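Local coordinates for Exo-arabinanase (Penicillium chrysogenum, PDB 3A72), which hydrolyses alpha-1,5-linked L-arabinan as an exo-acting glycoside hydrolase, probably releasing arabinobiose from the ends of the chains, at residues A[236-241]-A[253-258]; A[206-211]-A[218-223]; A[263-268]-A[286-291]. All blocks are in the same frame, centred on the assembly; numbering follows the deposited sequence.

Contact 1: residues A[236-241]-A[253-258]; sequences PLYYRL and GQRLVV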
loop_
_atom_site.group_PDB
_atom_site.type_symbol
_atom_site.label_atom_id
_atom_site.label_comp_id
_atom_site.label_asym_id
_atom_site.label_seq_id
_atom_site.Cartn_x
_atom_site.Cartn_y
_atom_site.Cartn_z
ATOM N N PRO A 236 -13.951 -6.870 -6.813
ATOM C CA PRO A 236 -14.544 -6.464 -5.513
ATOM C C PRO A 236 -13.561 -6.583 -4.387
ATOM O O PRO A 236 -12.685 -7.458 -4.349
ATOM C CB PRO A 236 -15.668 -7.472 -5.322
ATOM C CG PRO A 236 -15.197 -8.678 -6.112
ATOM C CD PRO A 236 -14.565 -8.097 -7.351
ATOM N N LEU A 237 -13.744 -5.713 -3.391
ATOM C CA LEU A 237 -12.920 -5.785 -2.194
ATOM C C LEU A 237 -13.393 -6.925 -1.293
ATOM O O LEU A 237 -14.594 -7.109 -1.029
ATOM C CB LEU A 237 -12.951 -4.472 -1.405
ATOM C CG LEU A 237 -12.466 -3.262 -2.196
ATOM C CD1 LEU A 237 -12.307 -2.094 -1.218
ATOM C CD2 LEU A 237 -11.209 -3.527 -2.991
ATOM N N TYR A 238 -12.411 -7.681 -0.794
ATOM C CA TYR A 238 -12.587 -8.779 0.160
ATOM C C TYR A 238 -11.632 -8.575 1.303
ATOM O O TYR A 238 -10.589 -7.931 1.167
ATOM C CB TYR A 238 -12.277 -10.156 -0.500
ATOM C CG TYR A 238 -13.434 -10.786 -1.220
ATOM C CD1 TYR A 238 -14.023 -10.213 -2.332
ATOM C CD2 TYR A 238 -13.950 -11.991 -0.770
ATOM C CE1 TYR A 238 -15.087 -10.833 -2.952
ATOM C CE2 TYR A 238 -15.033 -12.641 -1.397
ATOM C CZ TYR A 238 -15.599 -12.044 -2.487
ATOM O OH TYR A 238 -16.646 -12.622 -3.154
ATOM N N TYR A 239 -11.959 -9.163 2.466
ATOM C CA TYR A 239 -11.027 -9.192 3.566
ATOM C C TYR A 239 -11.068 -10.541 4.250
ATOM O O TYR A 239 -12.001 -11.332 4.157
ATOM C CB TYR A 239 -11.291 -8.092 4.534
ATOM C CG TYR A 239 -12.675 -7.830 5.091
ATOM C CD1 TYR A 239 -13.102 -8.407 6.285
ATOM C CD2 TYR A 239 -13.525 -6.972 4.440
ATOM C CE1 TYR A 239 -14.369 -8.139 6.800
ATOM C CE2 TYR A 239 -14.761 -6.674 4.981
ATOM C CZ TYR A 239 -15.186 -7.243 6.141
ATOM O OH TYR A 239 -16.418 -6.859 6.648
ATOM N N ARG A 240 -9.962 -10.789 4.949
ATOM C CA ARG A 240 -9.777 -11.945 5.833
ATOM C C ARG A 240 -9.356 -11.409 7.186
ATOM O O ARG A 240 -8.660 -10.416 7.305
ATOM C CB ARG A 240 -8.743 -12.891 5.260
ATOM C CG ARG A 240 -9.260 -13.654 4.063
ATOM C CD ARG A 240 -8.209 -14.423 3.338
ATOM N NE ARG A 240 -8.714 -15.043 2.110
ATOM C CZ ARG A 240 -8.432 -16.257 1.684
ATOM N NH1 ARG A 240 -7.647 -17.091 2.342
ATOM N NH2 ARG A 240 -8.916 -16.631 0.507
ATOM N N LEU A 241 -9.806 -12.127 8.232
ATOM C CA LEU A 241 -9.508 -11.776 9.605
ATOM C C LEU A 241 -8.754 -12.900 10.277
ATOM O O LEU A 241 -9.218 -14.067 10.241
ATOM C CB LEU A 241 -10.834 -11.501 10.335
ATOM C CG LEU A 241 -11.477 -10.166 9.883
ATOM C CD1 LEU A 241 -12.965 -10.178 9.934
ATOM C CD2 LEU A 241 -10.838 -9.017 10.693
ATOM N N GLY A 253 -12.458 -15.882 2.964
ATOM C CA GLY A 253 -12.656 -14.541 2.492
ATOM C C GLY A 253 -14.062 -14.037 2.723
ATOM O O GLY A 253 -15.036 -14.780 2.506
ATOM N N GLN A 254 -14.164 -12.773 3.019
ATOM C CA GLN A 254 -15.435 -12.088 3.270
ATOM C C GLN A 254 -15.561 -10.900 2.322
ATOM O O GLN A 254 -14.683 -10.014 2.288
ATOM C CB GLN A 254 -15.460 -11.595 4.710
ATOM C CG GLN A 254 -16.773 -10.958 5.116
ATOM C CD GLN A 254 -16.878 -10.563 6.582
ATOM O OE1 GLN A 254 -16.099 -11.032 7.437
ATOM N NE2 GLN A 254 -17.876 -9.791 6.855
ATOM N N ARG A 255 -16.599 -10.853 1.515
ATOM C CA ARG A 255 -16.825 -9.727 0.599
ATOM C C ARG A 255 -17.244 -8.526 1.442
ATOM O O ARG A 255 -18.128 -8.601 2.300
ATOM C CB ARG A 255 -17.888 -10.072 -0.425
ATOM C CG ARG A 255 -18.130 -8.972 -1.426
ATOM C CD ARG A 255 -19.143 -9.315 -2.491
ATOM N NE ARG A 255 -18.676 -10.317 -3.439
ATOM C CZ ARG A 255 -18.541 -10.219 -4.740
ATOM N NH1 ARG A 255 -18.856 -9.095 -5.435
ATOM N NH2 ARG A 255 -18.093 -11.257 -5.451
ATOM N N LEU A 256 -16.635 -7.375 1.170
ATOM C CA LEU A 256 -17.022 -6.131 1.849
ATOM C C LEU A 256 -18.355 -5.674 1.273
ATOM O O LEU A 256 -18.446 -5.407 0.067
ATOM C CB LEU A 256 -15.889 -5.108 1.701
ATOM C CG LEU A 256 -15.979 -3.840 2.510
ATOM C CD1 LEU A 256 -14.614 -3.201 2.621
ATOM C CD2 LEU A 256 -16.983 -2.818 1.933
ATOM N N VAL A 257 -19.388 -5.538 2.119
ATOM C CA VAL A 257 -20.706 -5.127 1.701
ATOM C C VAL A 257 -21.012 -3.760 2.311
ATOM O O VAL A 257 -20.811 -3.565 3.536
ATOM C CB VAL A 257 -21.766 -6.156 2.109
ATOM C CG1 VAL A 257 -23.170 -5.667 1.709
ATOM C CG2 VAL A 257 -21.410 -7.532 1.471
ATOM N N VAL A 258 -21.472 -2.847 1.461
ATOM C CA VAL A 258 -21.734 -1.476 1.838
ATOM C C VAL A 258 -23.242 -1.293 1.971
ATOM O O VAL A 258 -24.002 -1.738 1.099
ATOM C CB VAL A 258 -21.133 -0.522 0.790
ATOM C CG1 VAL A 258 -21.280 0.950 1.225
ATOM C CG2 VAL A 258 -19.685 -0.832 0.570
HETATM O O HOH W 1 -16.610 -5.468 -1.986
HETATM O O HOH W 2 -19.172 -6.396 4.973
#

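Contact 2: residues A[206-211]-A[218-223]; sequences GMPVVT and YFYVYE. With AHR (alpha-L-arabinofuranose), chain B.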
loop_
_atom_site.group_PDB
_atom_site.type_symbol
_atom_site.label_atom_id
_atom_site.label_comp_id
_atom_site.label_asym_id
_atom_site.label_seq_id
_atom_site.Cartn_x
_atom_site.Cartn_y
_atom_site.Cartn_z
ATOM N N GLY A 206 -5.301 -9.780 -5.473
ATOM C CA GLY A 206 -4.124 -8.920 -5.486
ATOM C C GLY A 206 -4.233 -7.797 -4.496
ATOM O O GLY A 206 -5.284 -7.442 -3.968
ATOM N N MET A 207 -3.081 -7.134 -4.285
ATOM C CA MET A 207 -2.947 -5.851 -3.640
ATOM C C MET A 207 -3.265 -5.909 -2.152
ATOM O O MET A 207 -4.168 -5.262 -1.651
ATOM C CB MET A 207 -3.799 -4.783 -4.329
ATOM C CG MET A 207 -3.547 -4.748 -5.844
ATOM S SD MET A 207 -4.174 -3.274 -6.693
ATOM C CE MET A 207 -2.880 -2.097 -6.269
ATOM N N PRO A 208 -2.452 -6.681 -1.383
ATOM C CA PRO A 208 -2.757 -6.872 0.043
ATOM C C PRO A 208 -2.385 -5.674 0.875
ATOM O O PRO A 208 -1.256 -5.145 0.775
ATOM C CB PRO A 208 -1.885 -8.088 0.406
ATOM C CG PRO A 208 -0.684 -7.975 -0.534
ATOM C CD PRO A 208 -1.255 -7.426 -1.822
ATOM N N VAL A 209 -3.303 -5.284 1.772
ATOM C CA VAL A 209 -3.042 -4.220 2.721
ATOM C C VAL A 209 -3.581 -4.701 4.079
ATOM O O VAL A 209 -4.674 -5.278 4.127
ATOM C CB VAL A 209 -3.656 -2.883 2.285
ATOM C CG1 VAL A 209 -3.555 -1.817 3.376
ATOM C CG2 VAL A 209 -3.031 -2.393 0.988
ATOM N N VAL A 210 -2.847 -4.466 5.168
ATOM C CA VAL A 210 -3.221 -5.022 6.482
ATOM C C VAL A 210 -3.302 -3.890 7.482
ATOM O O VAL A 210 -2.461 -2.977 7.480
ATOM C CB VAL A 210 -2.214 -6.079 6.931
ATOM C CG1 VAL A 210 -2.615 -6.690 8.259
ATOM C CG2 VAL A 210 -2.073 -7.167 5.896
ATOM N N THR A 211 -4.249 -3.974 8.393
ATOM C CA THR A 211 -4.271 -3.106 9.579
ATOM C C THR A 211 -4.623 -3.952 10.796
ATOM O O THR A 211 -5.535 -4.783 10.768
ATOM C CB THR A 211 -5.203 -1.903 9.377
ATOM O OG1 THR A 211 -5.001 -0.964 10.463
ATOM C CG2 THR A 211 -6.664 -2.199 9.354
ATOM N N TYR A 218 -6.071 -9.099 12.903
ATOM C CA TYR A 218 -5.545 -8.372 11.755
ATOM C C TYR A 218 -6.579 -8.424 10.663
ATOM O O TYR A 218 -7.146 -9.486 10.353
ATOM C CB TYR A 218 -4.224 -8.966 11.257
ATOM C CG TYR A 218 -3.096 -8.829 12.250
ATOM C CD1 TYR A 218 -2.139 -7.820 12.120
ATOM C CD2 TYR A 218 -2.982 -9.703 13.342
ATOM C CE1 TYR A 218 -1.096 -7.705 13.028
ATOM C CE2 TYR A 218 -1.943 -9.566 14.241
ATOM C CZ TYR A 218 -1.007 -8.587 14.110
ATOM O OH TYR A 218 0.015 -8.473 15.012
ATOM N N PHE A 219 -6.825 -7.250 10.064
ATOM C CA PHE A 219 -7.729 -7.038 8.928
ATOM C C PHE A 219 -6.891 -6.980 7.656
ATOM O O PHE A 219 -6.124 -6.036 7.468
ATOM C CB PHE A 219 -8.517 -5.760 9.167
ATOM C CG PHE A 219 -9.495 -5.361 8.123
ATOM C CD1 PHE A 219 -10.818 -5.818 8.211
ATOM C CD2 PHE A 219 -9.169 -4.557 7.046
ATOM C CE1 PHE A 219 -11.730 -5.473 7.242
ATOM C CE2 PHE A 219 -10.098 -4.197 6.089
ATOM C CZ PHE A 219 -11.388 -4.655 6.189
ATOM N N TYR A 220 -6.999 -8.017 6.859
ATOM C CA TYR A 220 -6.243 -8.212 5.612
ATOM C C TYR A 220 -7.185 -7.957 4.467
ATOM O O TYR A 220 -8.119 -8.770 4.278
ATOM C CB TYR A 220 -5.663 -9.622 5.638
ATOM C CG TYR A 220 -4.911 -10.107 4.427
ATOM C CD1 TYR A 220 -3.515 -10.231 4.453
ATOM C CD2 TYR A 220 -5.544 -10.481 3.266
ATOM C CE1 TYR A 220 -2.822 -10.684 3.338
ATOM C CE2 TYR A 220 -4.868 -10.937 2.165
ATOM C CZ TYR A 220 -3.510 -11.046 2.198
ATOM O OH TYR A 220 -2.896 -11.538 1.078
ATOM N N VAL A 221 -7.014 -6.898 3.707
ATOM C CA VAL A 221 -7.915 -6.517 2.633
ATOM C C VAL A 221 -7.169 -6.662 1.303
ATOM O O VAL A 221 -5.958 -6.496 1.196
ATOM C CB VAL A 221 -8.471 -5.101 2.857
ATOM C CG1 VAL A 221 -7.433 -4.003 2.650
ATOM C CG2 VAL A 221 -9.729 -4.827 2.016
ATOM N N TYR A 222 -7.965 -6.976 0.266
ATOM C CA TYR A 222 -7.419 -7.201 -1.067
ATOM C C TYR A 222 -8.514 -6.990 -2.096
ATOM O O TYR A 222 -9.705 -6.963 -1.784
ATOM C CB TYR A 222 -6.870 -8.599 -1.173
ATOM C CG TYR A 222 -7.760 -9.792 -0.881
ATOM C CD1 TYR A 222 -8.296 -10.570 -1.886
ATOM C CD2 TYR A 222 -8.012 -10.156 0.433
ATOM C CE1 TYR A 222 -9.086 -11.682 -1.608
ATOM C CE2 TYR A 222 -8.759 -11.293 0.723
ATOM C CZ TYR A 222 -9.294 -12.045 -0.286
ATOM O OH TYR A 222 -10.013 -13.178 0.055
ATOM N N GLU A 223 -8.084 -6.805 -3.368
ATOM C CA GLU A 223 -9.019 -6.900 -4.484
ATOM C C GLU A 223 -9.085 -8.347 -4.906
ATOM O O GLU A 223 -8.055 -9.036 -5.009
ATOM C CB GLU A 223 -8.631 -5.983 -5.661
ATOM C CG GLU A 223 -7.299 -6.358 -6.322
ATOM C CD GLU A 223 -6.916 -5.501 -7.508
ATOM O OE1 GLU A 223 -7.442 -4.346 -7.659
ATOM O OE2 GLU A 223 -6.060 -5.998 -8.291
HETATM O O5 AHR B . -0.392 -3.784 -12.541
HETATM C C5 AHR B . -0.133 -4.846 -11.567
HETATM C C4 AHR B . -1.447 -5.479 -11.203
HETATM O O4 AHR B . -2.206 -4.526 -10.446
HETATM C C3 AHR B . -1.286 -6.696 -10.299
HETATM O O3 AHR B . -1.141 -7.880 -11.102
HETATM C C2 AHR B . -2.612 -6.681 -9.499
HETATM O O2 AHR B . -2.473 -7.183 -8.171
HETATM C C1 AHR B . -3.065 -5.223 -9.537
HETATM O O1 AHR B . -4.394 -5.120 -10.125
#

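Contact 3: residues A[263-268]-A[286-291]; sequences QPTSSP and SGTQGT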
loop_
_atom_site.group_PDB
_atom_site.type_symbol
_atom_site.label_atom_id
_atom_site.label_comp_id
_atom_site.label_asym_id
_atom_site.label_seq_id
_atom_site.Cartn_x
_atom_site.Cartn_y
_atom_site.Cartn_z
ATOM N N GLN A 263 -20.664 -1.045 -4.613
ATOM C CA GLN A 263 -19.858 -2.244 -4.667
ATOM C C GLN A 263 -18.419 -1.815 -4.954
ATOM O O GLN A 263 -18.036 -1.608 -6.122
ATOM C CB GLN A 263 -20.366 -3.187 -5.737
ATOM C CG GLN A 263 -21.747 -3.715 -5.326
ATOM C CD GLN A 263 -22.241 -4.742 -6.309
ATOM O OE1 GLN A 263 -21.722 -5.855 -6.417
ATOM N NE2 GLN A 263 -23.228 -4.410 -7.082
ATOM N N PRO A 264 -17.624 -1.596 -3.920
ATOM C CA PRO A 264 -16.275 -1.010 -4.163
ATOM C C PRO A 264 -15.382 -2.000 -4.889
ATOM O O PRO A 264 -15.379 -3.206 -4.601
ATOM C CB PRO A 264 -15.758 -0.705 -2.769
ATOM C CG PRO A 264 -16.612 -1.368 -1.839
ATOM C CD PRO A 264 -17.864 -1.846 -2.496
ATOM N N THR A 265 -14.551 -1.476 -5.777
ATOM C CA THR A 265 -13.644 -2.305 -6.552
ATOM C C THR A 265 -12.262 -1.689 -6.644
ATOM O O THR A 265 -12.094 -0.446 -6.708
ATOM C CB THR A 265 -14.171 -2.582 -7.978
ATOM O OG1 THR A 265 -14.325 -1.350 -8.663
ATOM C CG2 THR A 265 -15.477 -3.342 -7.958
ATOM N N SER A 266 -11.276 -2.574 -6.703
ATOM C CA SER A 266 -9.864 -2.355 -7.005
ATOM C C SER A 266 -9.080 -1.763 -5.815
ATOM O O SER A 266 -9.579 -0.947 -5.020
ATOM C CB SER A 266 -9.646 -1.491 -8.213
ATOM O OG SER A 266 -10.152 -2.098 -9.399
ATOM N N SER A 267 -7.801 -2.183 -5.751
ATOM C CA SER A 267 -6.748 -1.492 -5.043
ATOM C C SER A 267 -7.147 -0.896 -3.704
ATOM O O SER A 267 -7.167 0.329 -3.543
ATOM C CB SER A 267 -6.127 -0.423 -5.936
ATOM O OG SER A 267 -6.979 0.677 -6.183
ATOM N N PRO A 268 -7.418 -1.734 -2.729
ATOM C CA PRO A 268 -7.886 -1.221 -1.429
ATOM C C PRO A 268 -6.770 -0.657 -0.580
ATOM O O PRO A 268 -5.587 -0.989 -0.709
ATOM C CB PRO A 268 -8.429 -2.491 -0.753
ATOM C CG PRO A 268 -7.525 -3.591 -1.282
ATOM C CD PRO A 268 -7.317 -3.216 -2.726
ATOM N N SER A 286 -11.146 2.307 -1.905
ATOM C CA SER A 286 -10.949 1.549 -3.108
ATOM C C SER A 286 -10.277 2.460 -4.156
ATOM O O SER A 286 -10.134 3.648 -3.953
ATOM C CB SER A 286 -12.245 1.015 -3.710
ATOM O OG SER A 286 -12.910 2.106 -4.352
ATOM N N GLY A 287 -9.885 1.858 -5.288
ATOM C CA GLY A 287 -9.301 2.657 -6.367
ATOM C C GLY A 287 -10.344 3.283 -7.274
ATOM O O GLY A 287 -9.971 4.068 -8.171
ATOM N N THR A 288 -11.612 2.931 -7.140
ATOM C CA THR A 288 -12.636 3.345 -8.104
ATOM C C THR A 288 -13.529 4.430 -7.550
ATOM O O THR A 288 -13.977 5.291 -8.277
ATOM C CB THR A 288 -13.467 2.111 -8.521
ATOM O OG1 THR A 288 -12.561 1.133 -9.027
ATOM C CG2 THR A 288 -14.471 2.445 -9.632
ATOM N N GLN A 289 -13.832 4.371 -6.257
ATOM C CA GLN A 289 -14.741 5.286 -5.604
ATOM C C GLN A 289 -13.964 6.427 -4.943
ATOM O O GLN A 289 -12.879 6.251 -4.390
ATOM C CB GLN A 289 -15.559 4.508 -4.549
ATOM C CG GLN A 289 -16.686 3.671 -5.171
ATOM C CD GLN A 289 -16.225 2.447 -5.886
ATOM O OE1 GLN A 289 -15.310 1.701 -5.477
ATOM N NE2 GLN A 289 -16.876 2.187 -7.009
ATOM N N GLY A 290 -14.557 7.615 -4.965
ATOM C CA GLY A 290 -14.030 8.750 -4.243
ATOM C C GLY A 290 -14.398 8.819 -2.770
ATOM O O GLY A 290 -13.672 9.428 -1.979
ATOM N N THR A 291 -15.499 8.194 -2.401
ATOM C CA THR A 291 -15.986 8.084 -1.041
ATOM C C THR A 291 -15.078 7.182 -0.222
ATOM O O THR A 291 -14.123 6.590 -0.724
ATOM C CB THR A 291 -17.427 7.556 -1.094
ATOM O OG1 THR A 291 -17.357 6.388 -1.875
ATOM C CG2 THR A 291 -18.385 8.559 -1.689
HETATM O O HOH W 3 -16.745 -0.148 -8.799
#

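Contact 1: residues A[236-241]-A[253-258]
Arg255 lays its side chain across the ring of Tyr238. Its CB stands over the ring face, 3.9 Å from the centroid of the Tyr238 ring and 20° off the normal, a CH-pi contact. CG comes next, beside CE1 of the same ring and close to the Leu237 carbonyl. The chain runs straight as far as CD; then chi3 (-70°) turns NE back toward the phenol. NE donates to Tyr238 OH at 3.1 Å, and NH2 adds a weak bond to the same OH at 3.0 Å. One oxygen thus holds two corners of the guanidinium, whose plane stands 69° from that of the ring. NH1 ends on the proline, 3.6 Å from Pro236 CB, while Phe228 adds a cation-pi partner. On the other side of the sheet, Tyr239 and Gln254 run side by side in the same direction, with Tyr239 CE1 3.4 Å from Gln254 OE1. The CB of Leu256 touches the edge of the Tyr239 ring, 3.8 Å from CE2. Tyr239 OH finds its polar partners elsewhere, in Gly299 O and Trp303 NE1, and also takes a bond from a water that accepts from Val257 N. Between these two layers the backbones pair, Tyr239 N giving to Gln254 O and Gln254 N giving back to Tyr239 O at 2.8 Å. Leu256 N donates to Leu237 O at 3.0 Å, and a second water bridges that carbonyl to Leu256 O. This is an antiparallel hairpin pairing of strands 237-242 and 254-255, the third and fourth strands of one four-stranded blade of the sialidase-like, six-bladed beta-propeller.

Contact 2: residues A[206-211]-A[218-223]
Glu223 and Gly206 face each other at the sugar end of this strand pair. Glu223 OE2 accepts a hydrogen bond from O1 of the alpha-L-arabinofuranose at 2.6 Å. Gly206 has no side chain, and the sugar O2 lies 3.6 Å from its CA. Beside them Met207 crosses the carboxyl group of Glu223 at a slant, its SD 3.6 Å from Glu223 OE1. What positions the glutamate is partly its first torsion: CG lies between the backbone N and the carbonyl carbon (chi1 64°), where it packs 3.3 Å from Gly206 O. OE1 is bonded in turn by Ser267 N. Behind this shell the backbones lock together, with Gly206 N giving to Glu223 O at 2.9 Å and Glu223 N returning a bond to Gly206 O. The register then slips by one residue, a beta bulge at Met207 and Pro208, and regular pairing resumes with Val221 N donating almost straight to Val209 O at 2.9 Å (177°). Farther out, Val210 and Tyr220 share a face of the sheet and cross at a slant, Tyr220 CD1 3.7 Å from Val210 CG2, while Pro208 CB meets the Tyr220 OH. The two strands run antiparallel, 159° apart, as the first and second of their propeller blade. Strand 149-157 of the preceding blade packs on Met207, Val209 and Val210, strand 177-183 meets Tyr220 and Tyr222 through Met178, and strand 269-273 of the following blade covers Val209, Phe219 and Val221.

Contact 3: residues A[263-268]-A[286-291]
Two irregular loops meet at Thr265, which is bonded by Thr288 of the second loop, and the contact joins neighbouring blades of the six-bladed beta-propeller. Residues 263-268 form the end of the linker that leaves strand 254-255 and enters strand 269-273, the first strand of the next blade; residues 286-291 connect the second and third strands of that blade. Thr288 OG1 donates to Thr265 O at 2.8 Å, coming from above the carbonyl plane, 53° out of it. The same oxygen receives a weak bond from Gly287 N at 3.5 Å. The main bond of Gly287 N goes to the next carbonyl along, Ser266 O, at 2.8 Å and likewise from above the plane. The second loop is shaped by an ST turn, in which Ser286 OG accepts from Thr288 N at 3.2 Å. That hydroxyl in turn donates a hydrogen bond to the Gln289 side chain, Ser286 OG lying 2.7 Å from Gln289 OE1. The Gln289 chain bends at chi2 (73°), which brings CD back toward the first loop. Thr265 N also donates to OE1, at 3.3 Å, so this one oxygen accepts two bonds, from donors tilted to opposite sides of the amide plane, and ties the turn to the neighbouring loop. A water accepting from Gln289 NE2 lies within hydrogen-bonding distance of Thr265 OG1 and gives a weak bond to Gln263 O. At the inner end the backbone of Gly287 packs tightly against Ser267, whose hydroxyl has its polar partner in Thr315 N and sits just 3.1 Å, measured from OG, from Gly287 CA.

Contacts 1 and 2 belong to one propeller blade, their centres about 9 Å apart. Strands 218-225 and 237-242 are neighbours, joined for instance by Arg240 N and Tyr220 O at 2.8 Å. Contact 3 begins where the chain leaves that blade, and its linker returns to contact 1 through Leu237 N and Pro264 O, 3.2 Å apart. It meets contact 2 at the sugar-binding glutamate: Ser267 N lies 2.9 Å from Glu223 OE1, leaving OE2 for the arabinofuranose. Contact 2 therefore lines the pocket directly, contact 3 forms a second shell behind Glu223, and contact 1 lies farther out, its Leu237 side chain about 10 Å from a bound sugar.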